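Local coordinates for protein DNA alpha-glucosyltransferase (Enterobacteria phage T4, PDB 1XV5) that is a DNA alpha-glucosyltransferase of the GT-B clan, built from two Rossmann-like domains with uridine-5'-diphosphate bound in its pocket, at residues L62-V73 against A92-N103. Numbering follows the deposited sequence.
Sequences LAKEYDKALKLV and ATINNYKKLLDN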
# COMPACT_ATOMS: atom_id res chain seq x y z
N LEU A 62 -9.03 20.65 10.48
CA LEU A 62 -9.68 20.24 11.72
C LEU A 62 -9.54 21.27 12.83
O LEU A 62 -10.50 21.54 13.55
CB LEU A 62 -9.12 18.89 12.18
CG LEU A 62 -9.36 17.69 11.27
CD1 LEU A 62 -8.71 16.45 11.88
CD2 LEU A 62 -10.85 17.46 11.09
N ALA A 63 -8.35 21.84 12.96
CA ALA A 63 -8.09 22.82 14.00
C ALA A 63 -8.85 24.13 13.84
O ALA A 63 -9.01 24.88 14.80
CB ALA A 63 -6.59 23.10 14.08
N LYS A 64 -9.33 24.42 12.63
CA LYS A 64 -10.03 25.68 12.39
C LYS A 64 -11.36 25.58 11.65
O LYS A 64 -12.07 26.58 11.53
CB LYS A 64 -9.11 26.63 11.64
CG LYS A 64 -7.75 26.81 12.30
CD LYS A 64 -6.88 27.76 11.51
CE LYS A 64 -5.54 27.97 12.18
NZ LYS A 64 -4.69 28.93 11.43
N GLU A 65 -11.69 24.39 11.17
CA GLU A 65 -12.94 24.21 10.44
C GLU A 65 -13.76 23.05 11.00
O GLU A 65 -14.28 22.23 10.24
CB GLU A 65 -12.65 23.98 8.96
CG GLU A 65 -12.19 25.23 8.22
CD GLU A 65 -11.73 24.94 6.80
OE1 GLU A 65 -11.68 25.89 5.99
OE2 GLU A 65 -11.40 23.78 6.50
N TYR A 66 -13.89 23.00 12.32
CA TYR A 66 -14.64 21.94 12.97
C TYR A 66 -16.06 21.81 12.42
O TYR A 66 -16.53 20.71 12.13
CB TYR A 66 -14.69 22.16 14.48
CG TYR A 66 -15.62 21.20 15.19
CD1 TYR A 66 -16.94 21.55 15.46
CD2 TYR A 66 -15.20 19.91 15.53
CE1 TYR A 66 -17.82 20.64 16.05
CE2 TYR A 66 -16.06 19.00 16.11
CZ TYR A 66 -17.38 19.37 16.37
OH TYR A 66 -18.23 18.46 16.94
N ASP A 67 -16.75 22.94 12.30
CA ASP A 67 -18.12 22.94 11.79
C ASP A 67 -18.20 22.29 10.42
O ASP A 67 -19.07 21.46 10.17
CB ASP A 67 -18.65 24.37 11.73
CG ASP A 67 -18.96 24.95 13.09
OD1 ASP A 67 -18.11 24.83 14.00
OD2 ASP A 67 -20.05 25.52 13.27
N LYS A 68 -17.30 22.68 9.54
CA LYS A 68 -17.26 22.13 8.19
C LYS A 68 -17.04 20.62 8.26
O LYS A 68 -17.75 19.85 7.62
CB LYS A 68 -16.14 22.80 7.39
CG LYS A 68 -15.96 22.27 5.97
CD LYS A 68 -14.80 22.96 5.27
CE LYS A 68 -14.51 22.34 3.91
NZ LYS A 68 -15.69 22.38 3.00
N ALA A 69 -16.06 20.22 9.06
CA ALA A 69 -15.73 18.81 9.23
C ALA A 69 -16.91 17.99 9.75
O ALA A 69 -17.21 16.92 9.23
CB ALA A 69 -14.53 18.66 10.16
N LEU A 70 -17.57 18.51 10.78
CA LEU A 70 -18.71 17.81 11.37
C LEU A 70 -19.85 17.61 10.37
O LEU A 70 -20.41 16.52 10.28
CB LEU A 70 -19.23 18.58 12.58
CG LEU A 70 -20.41 17.93 13.32
CD1 LEU A 70 -19.97 16.60 13.90
CD2 LEU A 70 -20.90 18.86 14.42
N LYS A 71 -20.19 18.66 9.63
CA LYS A 71 -21.26 18.57 8.65
C LYS A 71 -20.94 17.50 7.61
O LYS A 71 -21.83 16.76 7.18
CB LYS A 71 -21.46 19.92 7.96
CG LYS A 71 -22.59 19.92 6.93
CD LYS A 71 -22.71 21.26 6.23
CE LYS A 71 -23.81 21.21 5.18
NZ LYS A 71 -23.58 20.12 4.19
N LEU A 72 -19.68 17.42 7.21
CA LEU A 72 -19.25 16.44 6.22
C LEU A 72 -19.39 15.00 6.70
O LEU A 72 -20.00 14.18 6.02
CB LEU A 72 -17.79 16.70 5.82
CG LEU A 72 -17.52 17.92 4.93
CD1 LEU A 72 -16.03 18.18 4.83
CD2 LEU A 72 -18.12 17.69 3.55
N VAL A 73 -18.85 14.71 7.88
CA VAL A 73 -18.92 13.36 8.42
C VAL A 73 -20.33 12.90 8.81
O VAL A 73 -20.60 11.70 8.83
CB VAL A 73 -17.99 13.20 9.64
CG1 VAL A 73 -16.54 13.42 9.22
CG2 VAL A 73 -18.38 14.18 10.74
N ALA A 92 -5.34 21.79 18.91
CA ALA A 92 -6.63 22.07 18.29
C ALA A 92 -7.02 20.99 17.28
O ALA A 92 -8.18 20.61 17.19
CB ALA A 92 -6.59 23.43 17.61
N THR A 93 -6.04 20.50 16.54
CA THR A 93 -6.29 19.47 15.54
C THR A 93 -6.82 18.19 16.16
O THR A 93 -7.88 17.70 15.79
CB THR A 93 -5.01 19.16 14.74
OG1 THR A 93 -4.64 20.32 13.98
CG2 THR A 93 -5.24 17.99 13.79
N ILE A 94 -6.07 17.64 17.11
CA ILE A 94 -6.47 16.40 17.77
C ILE A 94 -7.70 16.59 18.65
O ILE A 94 -8.55 15.70 18.73
CB ILE A 94 -5.31 15.83 18.62
CG1 ILE A 94 -5.75 14.54 19.31
CG2 ILE A 94 -4.84 16.86 19.64
CD1 ILE A 94 -6.20 13.45 18.35
N ASN A 95 -7.80 17.73 19.32
CA ASN A 95 -8.95 18.00 20.17
C ASN A 95 -10.24 18.04 19.35
O ASN A 95 -11.25 17.44 19.72
CB ASN A 95 -8.77 19.33 20.91
CG ASN A 95 -7.68 19.26 21.97
OD1 ASN A 95 -7.28 20.29 22.53
ND2 ASN A 95 -7.21 18.06 22.26
N ASN A 96 -10.20 18.73 18.21
CA ASN A 96 -11.38 18.81 17.36
C ASN A 96 -11.68 17.46 16.72
O ASN A 96 -12.82 17.17 16.39
CB ASN A 96 -11.21 19.89 16.29
CG ASN A 96 -11.32 21.29 16.86
OD1 ASN A 96 -11.92 21.50 17.91
ND2 ASN A 96 -10.77 22.27 16.15
N TYR A 97 -10.65 16.64 16.53
CA TYR A 97 -10.86 15.33 15.94
C TYR A 97 -11.61 14.47 16.95
O TYR A 97 -12.56 13.76 16.60
CB TYR A 97 -9.54 14.66 15.57
CG TYR A 97 -9.72 13.22 15.14
CD1 TYR A 97 -9.35 12.17 15.98
CD2 TYR A 97 -10.33 12.90 13.93
CE1 TYR A 97 -9.58 10.84 15.62
CE2 TYR A 97 -10.57 11.58 13.56
CZ TYR A 97 -10.20 10.55 14.41
OH TYR A 97 -10.46 9.24 14.07
N LYS A 98 -11.20 14.55 18.21
CA LYS A 98 -11.86 13.79 19.26
C LYS A 98 -13.29 14.27 19.43
O LYS A 98 -14.19 13.47 19.70
CB LYS A 98 -11.10 13.93 20.59
CG LYS A 98 -9.73 13.28 20.58
CD LYS A 98 -9.10 13.31 21.97
CE LYS A 98 -7.74 12.61 21.97
NZ LYS A 98 -7.14 12.56 23.33
N LYS A 99 -13.51 15.58 19.27
CA LYS A 99 -14.85 16.14 19.40
C LYS A 99 -15.72 15.60 18.27
O LYS A 99 -16.90 15.31 18.46
CB LYS A 99 -14.83 17.67 19.35
CG LYS A 99 -16.16 18.29 19.73
CD LYS A 99 -16.28 19.76 19.33
CE LYS A 99 -15.24 20.63 20.00
NZ LYS A 99 -15.42 22.04 19.56
N LEU A 100 -15.12 15.48 17.09
CA LEU A 100 -15.83 14.96 15.93
C LEU A 100 -16.38 13.57 16.22
O LEU A 100 -17.54 13.28 15.96
CB LEU A 100 -14.91 14.88 14.71
CG LEU A 100 -14.84 16.07 13.75
CD1 LEU A 100 -13.84 15.76 12.65
CD2 LEU A 100 -16.22 16.32 13.16
N LEU A 101 -15.51 12.71 16.75
CA LEU A 101 -15.89 11.34 17.08
C LEU A 101 -17.08 11.31 18.04
O LEU A 101 -18.03 10.56 17.84
CB LEU A 101 -14.71 10.60 17.71
CG LEU A 101 -13.48 10.39 16.82
CD1 LEU A 101 -12.39 9.73 17.63
CD2 LEU A 101 -13.84 9.53 15.62
N ASP A 102 -17.02 12.14 19.08
CA ASP A 102 -18.09 12.21 20.07
C ASP A 102 -19.40 12.75 19.51
O ASP A 102 -20.47 12.42 20.01
CB ASP A 102 -17.66 13.08 21.25
CG ASP A 102 -16.68 12.39 22.17
OD1 ASP A 102 -16.20 13.04 23.12
OD2 ASP A 102 -16.39 11.19 21.96
N ASN A 103 -19.31 13.58 18.48
CA ASN A 103 -20.51 14.18 17.90
C ASN A 103 -21.02 13.60 16.59
O ASN A 103 -21.94 14.15 15.99
CB ASN A 103 -20.33 15.69 17.76
CG ASN A 103 -20.25 16.39 19.10
OD1 ASN A 103 -19.23 16.34 19.79
ND2 ASN A 103 -21.35 17.02 19.50
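L70 and L100 lie where the backbones of helix 66-73 and helix 92-103 run close, and the two axes approach to 10.2 Å with a signed crossing angle of -34°, both running in the same general direction. Ahead of the first helix, the loop comes closer still, with the CA atoms of A63 and T93 4.1 Å apart. Here N96 ND2 donates to L62 O at 2.7 Å; the N-H...O angle of 145° makes this bond short but bent, and the donor lies somewhat off the carbonyl plane. T93 OG1, beside the methyl of A63, is bonded to D42, which also accepts from the backbone N atoms of L62 and A63, so one carboxylate ties this loop to the second helix.

Y66 and L100 interlock as reciprocal knobs. The ring of Y66, its CG trans to the amide nitrogen, reaches across to sit among N96, K99, L100 and N103. K99 NZ lies 4.3 Å from the ring centroid, 5° off the normal, a cation-pi contact over one face; L70 CB lies toward the rim of the opposite face, while N96 O and L100 N meet the edge in plane. L100 fills the hole of A69, L70, V73 and Y66: its CD1 is 3.9 Å from A69 CB, and its CD2 is tight against L70 CA at 3.4 Å. Separately, L100 CD1 meets L62 CD2 at 3.8 Å.

Beneath, L62, V73, Y97 and L100 all touch F7 of strand 3-8. The pair is thus a helix-helix layer packed on one face of a parallel sheet, as expected of the Rossmann-like N-terminal domain of a GT-B fold.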